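Local coordinates for protein putative silent information regulator 2,Putative silent information regulator 2 (PDB 5OL0) that removes acetyl groups from lysine side chains with consumption of NAD+, as a zinc-containing, probably class I, sirtuin, and probably regulates gene expression, at residues 62-67 against 89-94; 124-129 against 224-229; 147-152 against 185-190; 152-157 against 176-181. All blocks are in the same frame, centred on the assembly; numbering follows the deposited sequence.

Contact 1. Residues 62-67 against 89-94; sequences ANLGKY and YSIARE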
loop_
_atom_site.group_PDB
_atom_site.type_symbol
_atom_site.label_atom_id
_atom_site.label_comp_id
_atom_site.label_asym_id
_atom_site.label_seq_id
_atom_site.Cartn_x
_atom_site.Cartn_y
_atom_site.Cartn_z
ATOM N N ALA A 62 -17.067 4.908 14.814
ATOM C CA ALA A 62 -18.389 4.852 15.485
ATOM C C ALA A 62 -19.046 3.484 15.328
ATOM O O ALA A 62 -19.486 2.868 16.295
ATOM C CB ALA A 62 -19.310 5.936 14.926
ATOM N N ASN A 63 -19.083 3.027 14.085
ATOM C CA ASN A 63 -19.535 1.690 13.721
ATOM C C ASN A 63 -18.833 0.580 14.542
ATOM O O ASN A 63 -19.508 -0.152 15.278
ATOM C CB ASN A 63 -19.298 1.507 12.212
ATOM C CG ASN A 63 -20.009 0.302 11.624
ATOM O OD1 ASN A 63 -20.445 -0.617 12.328
ATOM N ND2 ASN A 63 -20.116 0.301 10.305
ATOM N N LEU A 64 -17.499 0.477 14.422
ATOM C CA LEU A 64 -16.675 -0.591 15.062
ATOM C C LEU A 64 -16.988 -0.806 16.549
ATOM O O LEU A 64 -16.926 -1.936 17.054
ATOM C CB LEU A 64 -15.159 -0.290 14.914
ATOM C CG LEU A 64 -14.304 -0.832 13.742
ATOM C CD1 LEU A 64 -15.128 -0.942 12.475
ATOM C CD2 LEU A 64 -13.038 0.006 13.497
ATOM N N GLY A 65 -17.291 0.299 17.234
ATOM C CA GLY A 65 -17.676 0.301 18.634
ATOM C C GLY A 65 -18.713 -0.735 19.004
ATOM O O GLY A 65 -18.418 -1.613 19.811
ATOM N N LYS A 66 -19.908 -0.675 18.405
ATOM C CA LYS A 66 -20.991 -1.601 18.813
ATOM C C LYS A 66 -20.553 -3.059 18.772
ATOM O O LYS A 66 -20.937 -3.847 19.641
ATOM C CB LYS A 66 -22.278 -1.410 17.998
ATOM C CG LYS A 66 -22.311 -2.073 16.629
ATOM C CD LYS A 66 -23.566 -1.724 15.837
ATOM C CE LYS A 66 -23.721 -0.234 15.583
ATOM N NZ LYS A 66 -22.459 0.428 15.136
ATOM N N TYR A 67 -19.718 -3.397 17.788
ATOM C CA TYR A 67 -19.258 -4.778 17.604
ATOM C C TYR A 67 -18.183 -5.252 18.586
ATOM O O TYR A 67 -18.139 -6.445 18.910
ATOM C CB TYR A 67 -18.828 -4.991 16.146
ATOM C CG TYR A 67 -19.989 -4.875 15.169
ATOM C CD1 TYR A 67 -21.098 -5.733 15.266
ATOM C CD2 TYR A 67 -19.990 -3.920 14.153
ATOM C CE1 TYR A 67 -22.158 -5.644 14.379
ATOM C CE2 TYR A 67 -21.050 -3.831 13.247
ATOM C CZ TYR A 67 -22.130 -4.686 13.376
ATOM O OH TYR A 67 -23.185 -4.594 12.496
ATOM N N TYR A 89 -19.478 -5.901 5.773
ATOM C CA TYR A 89 -20.293 -5.176 4.808
ATOM C C TYR A 89 -20.658 -3.800 5.306
ATOM O O TYR A 89 -20.783 -2.871 4.514
ATOM C CB TYR A 89 -21.548 -5.955 4.435
ATOM C CG TYR A 89 -21.306 -6.776 3.214
ATOM C CD1 TYR A 89 -20.439 -7.870 3.245
ATOM C CD2 TYR A 89 -21.883 -6.435 2.015
ATOM C CE1 TYR A 89 -20.190 -8.618 2.108
ATOM C CE2 TYR A 89 -21.648 -7.180 0.879
ATOM C CZ TYR A 89 -20.808 -8.270 0.923
ATOM O OH TYR A 89 -20.577 -8.963 -0.238
ATOM N N SER A 90 -20.850 -3.679 6.623
ATOM C CA SER A 90 -21.111 -2.405 7.245
ATOM C C SER A 90 -19.916 -1.482 7.153
ATOM O O SER A 90 -20.065 -0.294 6.888
ATOM C CB SER A 90 -21.555 -2.614 8.675
ATOM O OG SER A 90 -21.798 -1.385 9.284
ATOM N N ILE A 91 -18.717 -2.015 7.331
ATOM C CA ILE A 91 -17.511 -1.224 7.110
ATOM C C ILE A 91 -17.308 -0.887 5.630
ATOM O O ILE A 91 -16.941 0.261 5.316
ATOM C CB ILE A 91 -16.289 -1.927 7.719
ATOM C CG1 ILE A 91 -16.300 -1.682 9.224
ATOM C CG2 ILE A 91 -14.959 -1.485 7.131
ATOM C CD1 ILE A 91 -17.037 -2.756 9.980
ATOM N N ALA A 92 -17.622 -1.822 4.725
ATOM C CA ALA A 92 -17.401 -1.579 3.313
ATOM C C ALA A 92 -18.245 -0.403 2.807
ATOM O O ALA A 92 -17.809 0.381 1.991
ATOM C CB ALA A 92 -17.689 -2.826 2.523
ATOM N N ARG A 93 -19.472 -0.309 3.293
ATOM C CA ARG A 93 -20.376 0.764 2.951
ATOM C C ARG A 93 -19.856 2.164 3.321
ATOM O O ARG A 93 -20.217 3.148 2.670
ATOM C CB ARG A 93 -21.691 0.597 3.743
ATOM C CG ARG A 93 -22.784 -0.125 3.047
ATOM C CD ARG A 93 -24.116 0.059 3.785
ATOM N NE ARG A 93 -24.187 -0.721 5.022
ATOM C CZ ARG A 93 -24.291 -2.067 5.094
ATOM N NH1 ARG A 93 -24.311 -2.845 4.003
ATOM N NH2 ARG A 93 -24.339 -2.664 6.285
ATOM N N GLU A 94 -19.087 2.251 4.404
ATOM C CA GLU A 94 -18.543 3.511 4.894
ATOM C C GLU A 94 -17.184 3.950 4.351
ATOM O O GLU A 94 -16.905 5.129 4.308
ATOM C CB GLU A 94 -18.544 3.489 6.432
ATOM C CG GLU A 94 -19.965 3.320 6.959
ATOM C CD GLU A 94 -20.078 3.627 8.428
ATOM O OE1 GLU A 94 -19.417 2.928 9.239
ATOM O OE2 GLU A 94 -20.833 4.573 8.763
#
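N63 does most of the work on helix 59-67. Its CG stands anti to the backbone N (chi1 -166°), which sends the amide straight across to helix 85-95, and there ND2 donates twice. One N-H goes to S90 OG at 2.6 Å from N63 ND2, the other to E94 OE1 at 2.9 Å from the same nitrogen; both acceptors lie close to the amide plane, and both bonds bend equally, to 158°. Two hydrogen bonds in one plane fix the rotation of the amide. E94 reaches up with an extended chain and its carboxylate is turned well away from that plane, so that OE1 is met from above the carboxylate rather than along it. S90 and E94 sit one helical turn apart and hold ND2 between them. The next residue, L64, brings the apolar part: its CD1 comes to 3.5 Å from I91 CG1, the two side chains crossing at about a right angle, and L64 also rests on P72. Further on, K66 NZ bonds N63 O at 3.0 Å, on a lone pair in the carbonyl plane. The result is an antiparallel helix pair, the axes of 62-67 and 89-94 10.5 Å apart and 172° between directions, bridged by the N63 amide with an apolar contact beside it, within the smaller part of the sirtuin fold that accompanies the Rossmann-type domain.

Contact 2. Residues 124-129 against 224-229; sequences CTQNID and HPFALL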
loop_
_atom_site.group_PDB
_atom_site.type_symbol
_atom_site.label_atom_id
_atom_site.label_comp_id
_atom_site.label_asym_id
_atom_site.label_seq_id
_atom_site.Cartn_x
_atom_site.Cartn_y
_atom_site.Cartn_z
ATOM N N CYS A 124 4.700 -2.043 -4.931
ATOM C CA CYS A 124 3.939 -3.045 -4.166
ATOM C C CYS A 124 3.198 -2.283 -3.096
ATOM O O CYS A 124 3.833 -1.628 -2.266
ATOM C CB CYS A 124 4.897 -4.013 -3.512
ATOM S SG CYS A 124 5.831 -5.116 -4.661
ATOM N N THR A 125 1.880 -2.393 -3.085
ATOM C CA THR A 125 1.040 -1.631 -2.150
ATOM C C THR A 125 0.259 -2.587 -1.262
ATOM O O THR A 125 -0.209 -3.609 -1.690
ATOM C CB THR A 125 0.079 -0.705 -2.911
ATOM O OG1 THR A 125 -0.717 0.047 -1.998
ATOM C CG2 THR A 125 -0.866 -1.462 -3.899
ATOM N N GLN A 126 0.166 -2.273 -0.003
ATOM C CA GLN A 126 -0.714 -2.965 0.886
ATOM C C GLN A 126 -2.068 -2.243 1.020
ATOM O O GLN A 126 -2.968 -2.768 1.639
ATOM C CB GLN A 126 -0.049 -3.160 2.249
ATOM C CG GLN A 126 0.345 -1.972 3.061
ATOM C CD GLN A 126 1.036 -2.416 4.353
ATOM O OE1 GLN A 126 0.557 -3.269 5.061
ATOM N NE2 GLN A 126 2.113 -1.861 4.636
ATOM N N ASN A 127 -2.228 -1.100 0.364
ATOM C CA ASN A 127 -3.492 -0.389 0.364
ATOM C C ASN A 127 -4.492 -1.108 -0.566
ATOM O O ASN A 127 -4.119 -1.816 -1.557
ATOM C CB ASN A 127 -3.293 1.061 -0.062
ATOM C CG ASN A 127 -2.531 1.877 0.946
ATOM O OD1 ASN A 127 -2.435 1.510 2.145
ATOM N ND2 ASN A 127 -2.045 3.061 0.495
ATOM N N ILE A 128 -5.774 -0.916 -0.257
ATOM C CA ILE A 128 -6.834 -1.552 -1.040
ATOM C C ILE A 128 -7.653 -0.503 -1.741
ATOM O O ILE A 128 -8.780 -0.755 -2.134
ATOM C CB ILE A 128 -7.665 -2.461 -0.144
ATOM C CG1 ILE A 128 -8.414 -1.693 0.975
ATOM C CG2 ILE A 128 -6.746 -3.486 0.469
ATOM C CD1 ILE A 128 -9.149 -2.634 1.928
ATOM N N ASP A 129 -7.061 0.682 -1.922
ATOM C CA ASP A 129 -7.804 1.815 -2.465
ATOM C C ASP A 129 -7.681 1.965 -3.972
ATOM O O ASP A 129 -8.249 2.873 -4.516
ATOM C CB ASP A 129 -7.425 3.102 -1.715
ATOM C CG ASP A 129 -5.899 3.415 -1.725
ATOM O OD1 ASP A 129 -5.206 3.042 -2.710
ATOM O OD2 ASP A 129 -5.402 4.053 -0.728
ATOM N N HIS A 224 1.971 -9.385 7.381
ATOM C CA HIS A 224 2.867 -10.329 6.787
ATOM C C HIS A 224 2.109 -11.162 5.818
ATOM O O HIS A 224 0.919 -11.308 5.997
ATOM C CB HIS A 224 3.482 -11.197 7.906
ATOM C CG HIS A 224 4.054 -10.392 9.005
ATOM N ND1 HIS A 224 5.169 -9.603 8.826
ATOM C CD2 HIS A 224 3.641 -10.193 10.282
ATOM C CE1 HIS A 224 5.398 -8.935 9.940
ATOM N NE2 HIS A 224 4.497 -9.287 10.841
ATOM N N PRO A 225 2.745 -11.673 4.749
ATOM C CA PRO A 225 4.163 -11.546 4.456
ATOM C C PRO A 225 4.679 -10.230 3.756
ATOM O O PRO A 225 5.867 -10.120 3.470
ATOM C CB PRO A 225 4.407 -12.756 3.551
ATOM C CG PRO A 225 3.134 -12.945 2.808
ATOM C CD PRO A 225 2.043 -12.517 3.764
ATOM N N PHE A 226 3.808 -9.275 3.514
ATOM C CA PHE A 226 4.139 -7.988 2.915
ATOM C C PHE A 226 5.353 -7.346 3.554
ATOM O O PHE A 226 6.251 -6.895 2.856
ATOM C CB PHE A 226 2.958 -6.990 3.006
ATOM C CG PHE A 226 3.183 -5.717 2.200
ATOM C CD1 PHE A 226 2.818 -5.672 0.832
ATOM C CD2 PHE A 226 3.862 -4.632 2.736
ATOM C CE1 PHE A 226 3.044 -4.516 0.069
ATOM C CE2 PHE A 226 4.091 -3.475 1.976
ATOM C CZ PHE A 226 3.675 -3.410 0.647
ATOM N N ALA A 227 5.417 -7.355 4.873
ATOM C CA ALA A 227 6.533 -6.727 5.585
ATOM C C ALA A 227 7.890 -7.380 5.313
ATOM O O ALA A 227 8.921 -6.827 5.645
ATOM C CB ALA A 227 6.241 -6.687 7.055
ATOM N N LEU A 228 7.915 -8.521 4.639
ATOM C CA LEU A 228 9.216 -9.131 4.304
ATOM C C LEU A 228 9.921 -8.439 3.176
ATOM O O LEU A 228 11.135 -8.571 3.038
ATOM C CB LEU A 228 9.093 -10.566 3.918
ATOM C CG LEU A 228 8.828 -11.557 5.032
ATOM C CD1 LEU A 228 8.480 -12.890 4.384
ATOM C CD2 LEU A 228 10.106 -11.680 5.864
ATOM N N LEU A 229 9.167 -7.705 2.368
ATOM C CA LEU A 229 9.749 -7.140 1.159
ATOM C C LEU A 229 11.073 -6.406 1.376
ATOM O O LEU A 229 12.060 -6.721 0.738
ATOM C CB LEU A 229 8.726 -6.253 0.426
ATOM C CG LEU A 229 7.722 -7.052 -0.377
ATOM C CD1 LEU A 229 6.523 -6.182 -0.690
ATOM C CD2 LEU A 229 8.325 -7.585 -1.693
#
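The ring of F226 is slotted between Q126 and L229, with its far edge turned to the backbone of strand 120-125. Q126 covers one face: its CB sits almost on the ring normal, 3.9 Å from the centroid and only 4° off it, a CH-pi contact over the middle of the ring. With chi1 at 62° CG takes the crowded position between backbone N and carbonyl carbon, and the extended chain then runs across the ring at about a right angle, bringing NE2 to 3.7 Å from F226 CE2; amide and ring planes are 32° apart. On the opposite face L229 CD1 lies offset toward the rim, and L229 CD1 also lies 3.9 Å from C124 CB. F226 gets there with CG anti to its backbone N, so that CZ points at the strand and comes to 3.4 Å from C124 O, near the ring plane. Strand 120-125 belongs to the parallel Rossmann-type sheet of sirtuins, and 224-229 to a loop that follows strand 213-217; the chain leaving strand 120-125 carries residues that probably bind NAD+, Q126 to D129 among them. At the end of the strand T125 OG1 takes the N-H of N127, 3.0 Å away from N127 N, in an ST turn, and this hydroxyl is also hydrogen-bonded to E132. Q126 O meanwhile accepts from ND1 of H146, the likely proton acceptor. H224, joined to P225 by a cis peptide bond, makes backbone hydrogen bonds with the bound peptide.

Contact 3. Residues 147-152 against 185-190; sequences GSFAAA and VKPNVV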
loop_
_atom_site.group_PDB
_atom_site.type_symbol
_atom_site.label_atom_id
_atom_site.label_comp_id
_atom_site.label_asym_id
_atom_site.label_seq_id
_atom_site.Cartn_x
_atom_site.Cartn_y
_atom_site.Cartn_z
ATOM N N GLY A 147 -5.135 -6.917 -2.721
ATOM C CA GLY A 147 -6.289 -6.715 -3.616
ATOM C C GLY A 147 -6.864 -5.335 -3.574
ATOM O O GLY A 147 -6.158 -4.381 -3.248
ATOM N N SER A 148 -8.159 -5.241 -3.901
ATOM C CA SER A 148 -8.893 -3.971 -3.974
ATOM C C SER A 148 -10.372 -4.232 -4.245
ATOM O O SER A 148 -10.807 -5.430 -4.378
ATOM C CB SER A 148 -8.361 -3.100 -5.140
ATOM O OG SER A 148 -8.898 -3.537 -6.397
ATOM N N PHE A 149 -11.131 -3.121 -4.326
ATOM C CA PHE A 149 -12.596 -3.139 -4.595
ATOM C C PHE A 149 -12.976 -3.112 -6.075
ATOM O O PHE A 149 -14.122 -2.744 -6.469
ATOM C CB PHE A 149 -13.286 -2.005 -3.850
ATOM C CG PHE A 149 -13.441 -2.246 -2.362
ATOM C CD1 PHE A 149 -12.329 -2.374 -1.535
ATOM C CD2 PHE A 149 -14.693 -2.316 -1.786
ATOM C CE1 PHE A 149 -12.486 -2.604 -0.166
ATOM C CE2 PHE A 149 -14.857 -2.585 -0.434
ATOM C CZ PHE A 149 -13.745 -2.726 0.382
ATOM N N ALA A 150 -12.051 -3.544 -6.908
ATOM C CA ALA A 150 -12.241 -3.441 -8.341
ATOM C C ALA A 150 -12.976 -4.628 -8.903
ATOM O O ALA A 150 -13.491 -4.499 -9.988
ATOM C CB ALA A 150 -10.908 -3.273 -9.042
ATOM N N ALA A 151 -12.975 -5.764 -8.193
ATOM C CA ALA A 151 -13.591 -7.032 -8.637
ATOM C C ALA A 151 -14.043 -7.737 -7.360
ATOM O O ALA A 151 -13.706 -7.291 -6.258
ATOM C CB ALA A 151 -12.591 -7.909 -9.393
ATOM N N ALA A 152 -14.825 -8.793 -7.513
ATOM C CA ALA A 152 -15.427 -9.478 -6.388
ATOM C C ALA A 152 -15.474 -10.976 -6.678
ATOM O O ALA A 152 -15.444 -11.385 -7.862
ATOM C CB ALA A 152 -16.841 -8.936 -6.150
ATOM N N VAL A 185 -19.996 -13.608 -0.781
ATOM C CA VAL A 185 -19.161 -12.876 -1.756
ATOM C C VAL A 185 -18.591 -11.654 -1.043
ATOM O O VAL A 185 -19.241 -11.034 -0.122
ATOM C CB VAL A 185 -19.960 -12.521 -3.025
ATOM C CG1 VAL A 185 -19.295 -11.426 -3.877
ATOM C CG2 VAL A 185 -20.150 -13.787 -3.865
ATOM N N LYS A 186 -17.362 -11.326 -1.433
ATOM C CA LYS A 186 -16.752 -10.069 -1.073
ATOM C C LYS A 186 -15.936 -9.541 -2.222
ATOM O O LYS A 186 -15.568 -10.314 -3.140
ATOM C CB LYS A 186 -15.914 -10.199 0.202
ATOM C CG LYS A 186 -14.775 -11.198 0.123
ATOM C CD LYS A 186 -13.729 -10.840 1.174
ATOM C CE LYS A 186 -12.633 -11.890 1.180
ATOM N NZ LYS A 186 -11.796 -11.851 -0.054
ATOM N N PRO A 187 -15.645 -8.225 -2.188
ATOM C CA PRO A 187 -14.617 -7.690 -3.086
ATOM C C PRO A 187 -13.331 -8.421 -2.893
ATOM O O PRO A 187 -13.119 -9.015 -1.796
ATOM C CB PRO A 187 -14.478 -6.250 -2.641
ATOM C CG PRO A 187 -15.781 -5.923 -2.045
ATOM C CD PRO A 187 -16.213 -7.174 -1.327
ATOM N N ASN A 188 -12.489 -8.417 -3.908
ATOM C CA ASN A 188 -11.237 -9.192 -3.914
ATOM C C ASN A 188 -10.188 -8.460 -3.121
ATOM O O ASN A 188 -9.129 -8.128 -3.634
ATOM C CB ASN A 188 -10.751 -9.524 -5.359
ATOM C CG ASN A 188 -11.624 -10.595 -6.046
ATOM O OD1 ASN A 188 -12.488 -11.220 -5.396
ATOM N ND2 ASN A 188 -11.445 -10.785 -7.361
ATOM N N VAL A 189 -10.525 -8.132 -1.884
ATOM C CA VAL A 189 -9.541 -7.728 -0.870
ATOM C C VAL A 189 -9.009 -8.993 -0.238
ATOM O O VAL A 189 -9.772 -9.865 0.050
ATOM C CB VAL A 189 -10.168 -6.845 0.203
ATOM C CG1 VAL A 189 -9.164 -6.535 1.299
ATOM C CG2 VAL A 189 -10.606 -5.549 -0.444
ATOM N N VAL A 190 -7.692 -9.105 -0.059
ATOM C CA VAL A 190 -7.111 -10.214 0.680
ATOM C C VAL A 190 -7.410 -9.998 2.187
ATOM O O VAL A 190 -7.028 -8.987 2.784
ATOM C CB VAL A 190 -5.596 -10.365 0.423
ATOM C CG1 VAL A 190 -5.019 -11.594 1.191
ATOM C CG2 VAL A 190 -5.298 -10.530 -1.051
HETATM O O HOH W 1 -13.249 -12.247 -9.331
#
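The two chains run antiparallel and pair at both ends, G147 with V189 and A152 with P187, each a non-hydrogen-bonded pair, while between them both chains turn a corner. The second pair lies in the small three-stranded antiparallel sheet of the sirtuin zinc-binding module; the first carries the chain toward the substrate, where V190 O bonds the modified side chain of the peptide. N188 is the hinge, centre of an inverse gamma turn: its O accepts from S148 N at 3.1 Å, and N188 N donates to A151 O at 2.9 Å, both donors standing above the carbonyl planes. G147 CA makes a CA-H...O contact with N188 O, 3.2 Å away. P187 runs alongside F149, pointing the same way, and lays its CB over one ring face, toward the rim, in a CH-pi contact 4.2 Å from the F149 centroid; the V189 side chain crosses F149 obliquely, with CG2 3.5 Å from F149 CE1. W98 meets the ring edge-to-face. K186 starts away from 147-152, but its NZ folds back to V189 O and also forms a salt bridge with E194. N188 CG lies anti to its carbonyl carbon (chi1 -72°), which stretches the amide along A151 and A152. N188 ND2 then donates to a water 3.0 Å away, and that water donates to A152 O at 2.8 Å.

Contact 4. Residues 152-157 against 176-181; sequences AACIEC and SRCSTC. With ZN (zinc ion), chain E.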
loop_
_atom_site.group_PDB
_atom_site.type_symbol
_atom_site.label_atom_id
_atom_site.label_comp_id
_atom_site.label_asym_id
_atom_site.label_seq_id
_atom_site.Cartn_x
_atom_site.Cartn_y
_atom_site.Cartn_z
ATOM N N ALA A 152 -14.825 -8.793 -7.513
ATOM C CA ALA A 152 -15.427 -9.478 -6.388
ATOM C C ALA A 152 -15.474 -10.976 -6.678
ATOM O O ALA A 152 -15.444 -11.385 -7.862
ATOM C CB ALA A 152 -16.841 -8.936 -6.150
ATOM N N ALA A 153 -15.616 -11.779 -5.623
ATOM C CA ALA A 153 -15.632 -13.244 -5.788
ATOM C C ALA A 153 -16.180 -13.937 -4.551
ATOM O O ALA A 153 -16.115 -13.395 -3.431
ATOM C CB ALA A 153 -14.201 -13.769 -6.101
ATOM N N CYS A 154 -16.727 -15.136 -4.751
ATOM C CA CYS A 154 -17.105 -16.019 -3.634
ATOM C C CYS A 154 -15.912 -16.470 -2.801
ATOM O O CYS A 154 -14.908 -16.911 -3.337
ATOM C CB CYS A 154 -17.754 -17.285 -4.173
ATOM S SG CYS A 154 -18.332 -18.409 -2.869
ATOM N N ILE A 155 -16.001 -16.355 -1.492
ATOM C CA ILE A 155 -14.898 -16.813 -0.637
ATOM C C ILE A 155 -14.825 -18.359 -0.545
ATOM O O ILE A 155 -13.774 -18.869 -0.231
ATOM C CB ILE A 155 -14.977 -16.238 0.806
ATOM C CG1 ILE A 155 -16.097 -16.934 1.608
ATOM C CG2 ILE A 155 -15.063 -14.687 0.767
ATOM C CD1 ILE A 155 -16.298 -16.408 2.998
ATOM N N GLU A 156 -15.932 -19.084 -0.746
ATOM C CA GLU A 156 -15.909 -20.562 -0.669
ATOM C C GLU A 156 -15.360 -21.170 -1.979
ATOM O O GLU A 156 -14.356 -21.865 -1.950
ATOM C CB GLU A 156 -17.301 -21.171 -0.306
ATOM C CG GLU A 156 -17.985 -20.765 1.022
ATOM C CD GLU A 156 -17.089 -20.626 2.274
ATOM O OE1 GLU A 156 -15.922 -21.120 2.353
ATOM O OE2 GLU A 156 -17.572 -20.007 3.252
ATOM N N CYS A 157 -15.998 -20.904 -3.123
ATOM C CA CYS A 157 -15.571 -21.484 -4.419
ATOM C C CYS A 157 -14.754 -20.580 -5.332
ATOM O O CYS A 157 -14.378 -21.017 -6.412
ATOM C CB CYS A 157 -16.798 -22.011 -5.183
ATOM S SG CYS A 157 -17.893 -20.766 -5.959
ATOM N N SER A 176 -23.851 -9.937 -0.399
ATOM C CA SER A 176 -23.867 -10.701 -1.645
ATOM C C SER A 176 -23.566 -12.182 -1.482
ATOM O O SER A 176 -22.771 -12.590 -0.609
ATOM C CB SER A 176 -22.851 -10.122 -2.618
ATOM O OG SER A 176 -23.151 -8.761 -2.926
ATOM N N ARG A 177 -24.178 -12.979 -2.350
ATOM C CA ARG A 177 -24.102 -14.441 -2.259
ATOM C C ARG A 177 -23.835 -15.042 -3.614
ATOM O O ARG A 177 -24.405 -14.610 -4.609
ATOM C CB ARG A 177 -25.428 -15.003 -1.731
ATOM C CG ARG A 177 -25.718 -14.651 -0.285
ATOM C CD ARG A 177 -24.988 -15.663 0.595
ATOM N NE ARG A 177 -25.139 -15.449 2.027
ATOM C CZ ARG A 177 -24.619 -16.248 2.974
ATOM N NH1 ARG A 177 -23.900 -17.329 2.655
ATOM N NH2 ARG A 177 -24.794 -15.946 4.266
ATOM N N CYS A 178 -22.958 -16.042 -3.634
ATOM C CA CYS A 178 -22.560 -16.778 -4.812
ATOM C C CYS A 178 -23.768 -17.469 -5.460
ATOM O O CYS A 178 -24.578 -18.041 -4.758
ATOM C CB CYS A 178 -21.601 -17.867 -4.366
ATOM S SG CYS A 178 -20.735 -18.757 -5.659
ATOM N N SER A 179 -23.865 -17.440 -6.784
ATOM C CA SER A 179 -24.966 -18.117 -7.512
ATOM C C SER A 179 -24.614 -19.568 -7.896
ATOM O O SER A 179 -25.321 -20.192 -8.685
ATOM C CB SER A 179 -25.306 -17.341 -8.777
ATOM O OG SER A 179 -25.461 -15.960 -8.487
ATOM N N THR A 180 -23.497 -20.074 -7.378
ATOM C CA THR A 180 -23.064 -21.444 -7.579
ATOM C C THR A 180 -23.230 -22.235 -6.273
ATOM O O THR A 180 -23.841 -23.304 -6.290
ATOM C CB THR A 180 -21.607 -21.504 -8.089
ATOM O OG1 THR A 180 -21.544 -20.967 -9.422
ATOM C CG2 THR A 180 -21.064 -22.951 -8.082
ATOM N N CYS A 181 -22.725 -21.705 -5.151
ATOM C CA CYS A 181 -22.677 -22.449 -3.887
ATOM C C CYS A 181 -23.380 -21.775 -2.714
ATOM O O CYS A 181 -23.349 -22.296 -1.583
ATOM C CB CYS A 181 -21.195 -22.693 -3.530
ATOM S SG CYS A 181 -20.314 -21.318 -2.716
HETATM ZN ZN ZN E . -19.255 -19.969 -4.323
#
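C178 SG is the best held of the four sulfurs: the zinc ion binds it at 2.3 Å, and two backbone N-H groups of its own turn point at it, T180 N at 3.5 Å and C181 N at 3.6 Å from SG. That makes three grips on one atom. C154 SG has two within its own segment and the metal, the zinc and C157 N of its own turn, which donates in a nearly straight line of 166°. Such N-H donors would be expected to ease the negative charge gathered on thiolates around a divalent metal. The remaining ligands are C157 and C181, and all four metal bonds measure 2.3 to 2.4 Å. The torsions come in matched pairs. In C154 and C178, the first cysteine of each segment's pair, SG is anti to the backbone N (chi1 -177° and -170°); in C157 and C181 it occupies the crowded position between N and carbonyl carbon, so the two sulfurs of each turn reach the zinc by different first torsions. The metal brings C154 SG and C181 SG, and likewise C157 SG and C178 SG, to 3.5 Å, edges of the coordination tetrahedron, while the CB atoms of C154 and C178 pack together. E156 sets its CB against C181 SG, but its carboxylate leads away to a salt bridge with R82. Two CxxC turns, one starting at the end of strand 151-154 and the other in the loop before strand 185-187, thus form a tetrahedral Cys4 site, the structural zinc centre of the sirtuin family.

Overall arrangement
Contacts 2 and 3 are buried, contact 2 nearer the middle of the chain, aromatic and apolar, in the Rossmann-type part; contacts 1, 3 and 4 belong to the smaller part. Contact 3 connects the two: its F149 and V189 pack on I128 of the 124-129 segment. Contacts 3 and 4 share A152 and strand 151-154, K186 O probably bonding A153 N, yet one relies on backbone pairing and the other on metal coordination at a partly buried site near the surface. Contact 1, partly buried and mainly polar, reaches contact 3 through Y89, whose hydroxyl probably bonds V185 O, and through A92 against F149. Along the chain, contact 4 nests inside contact 3, and contact 3 inside contact 2.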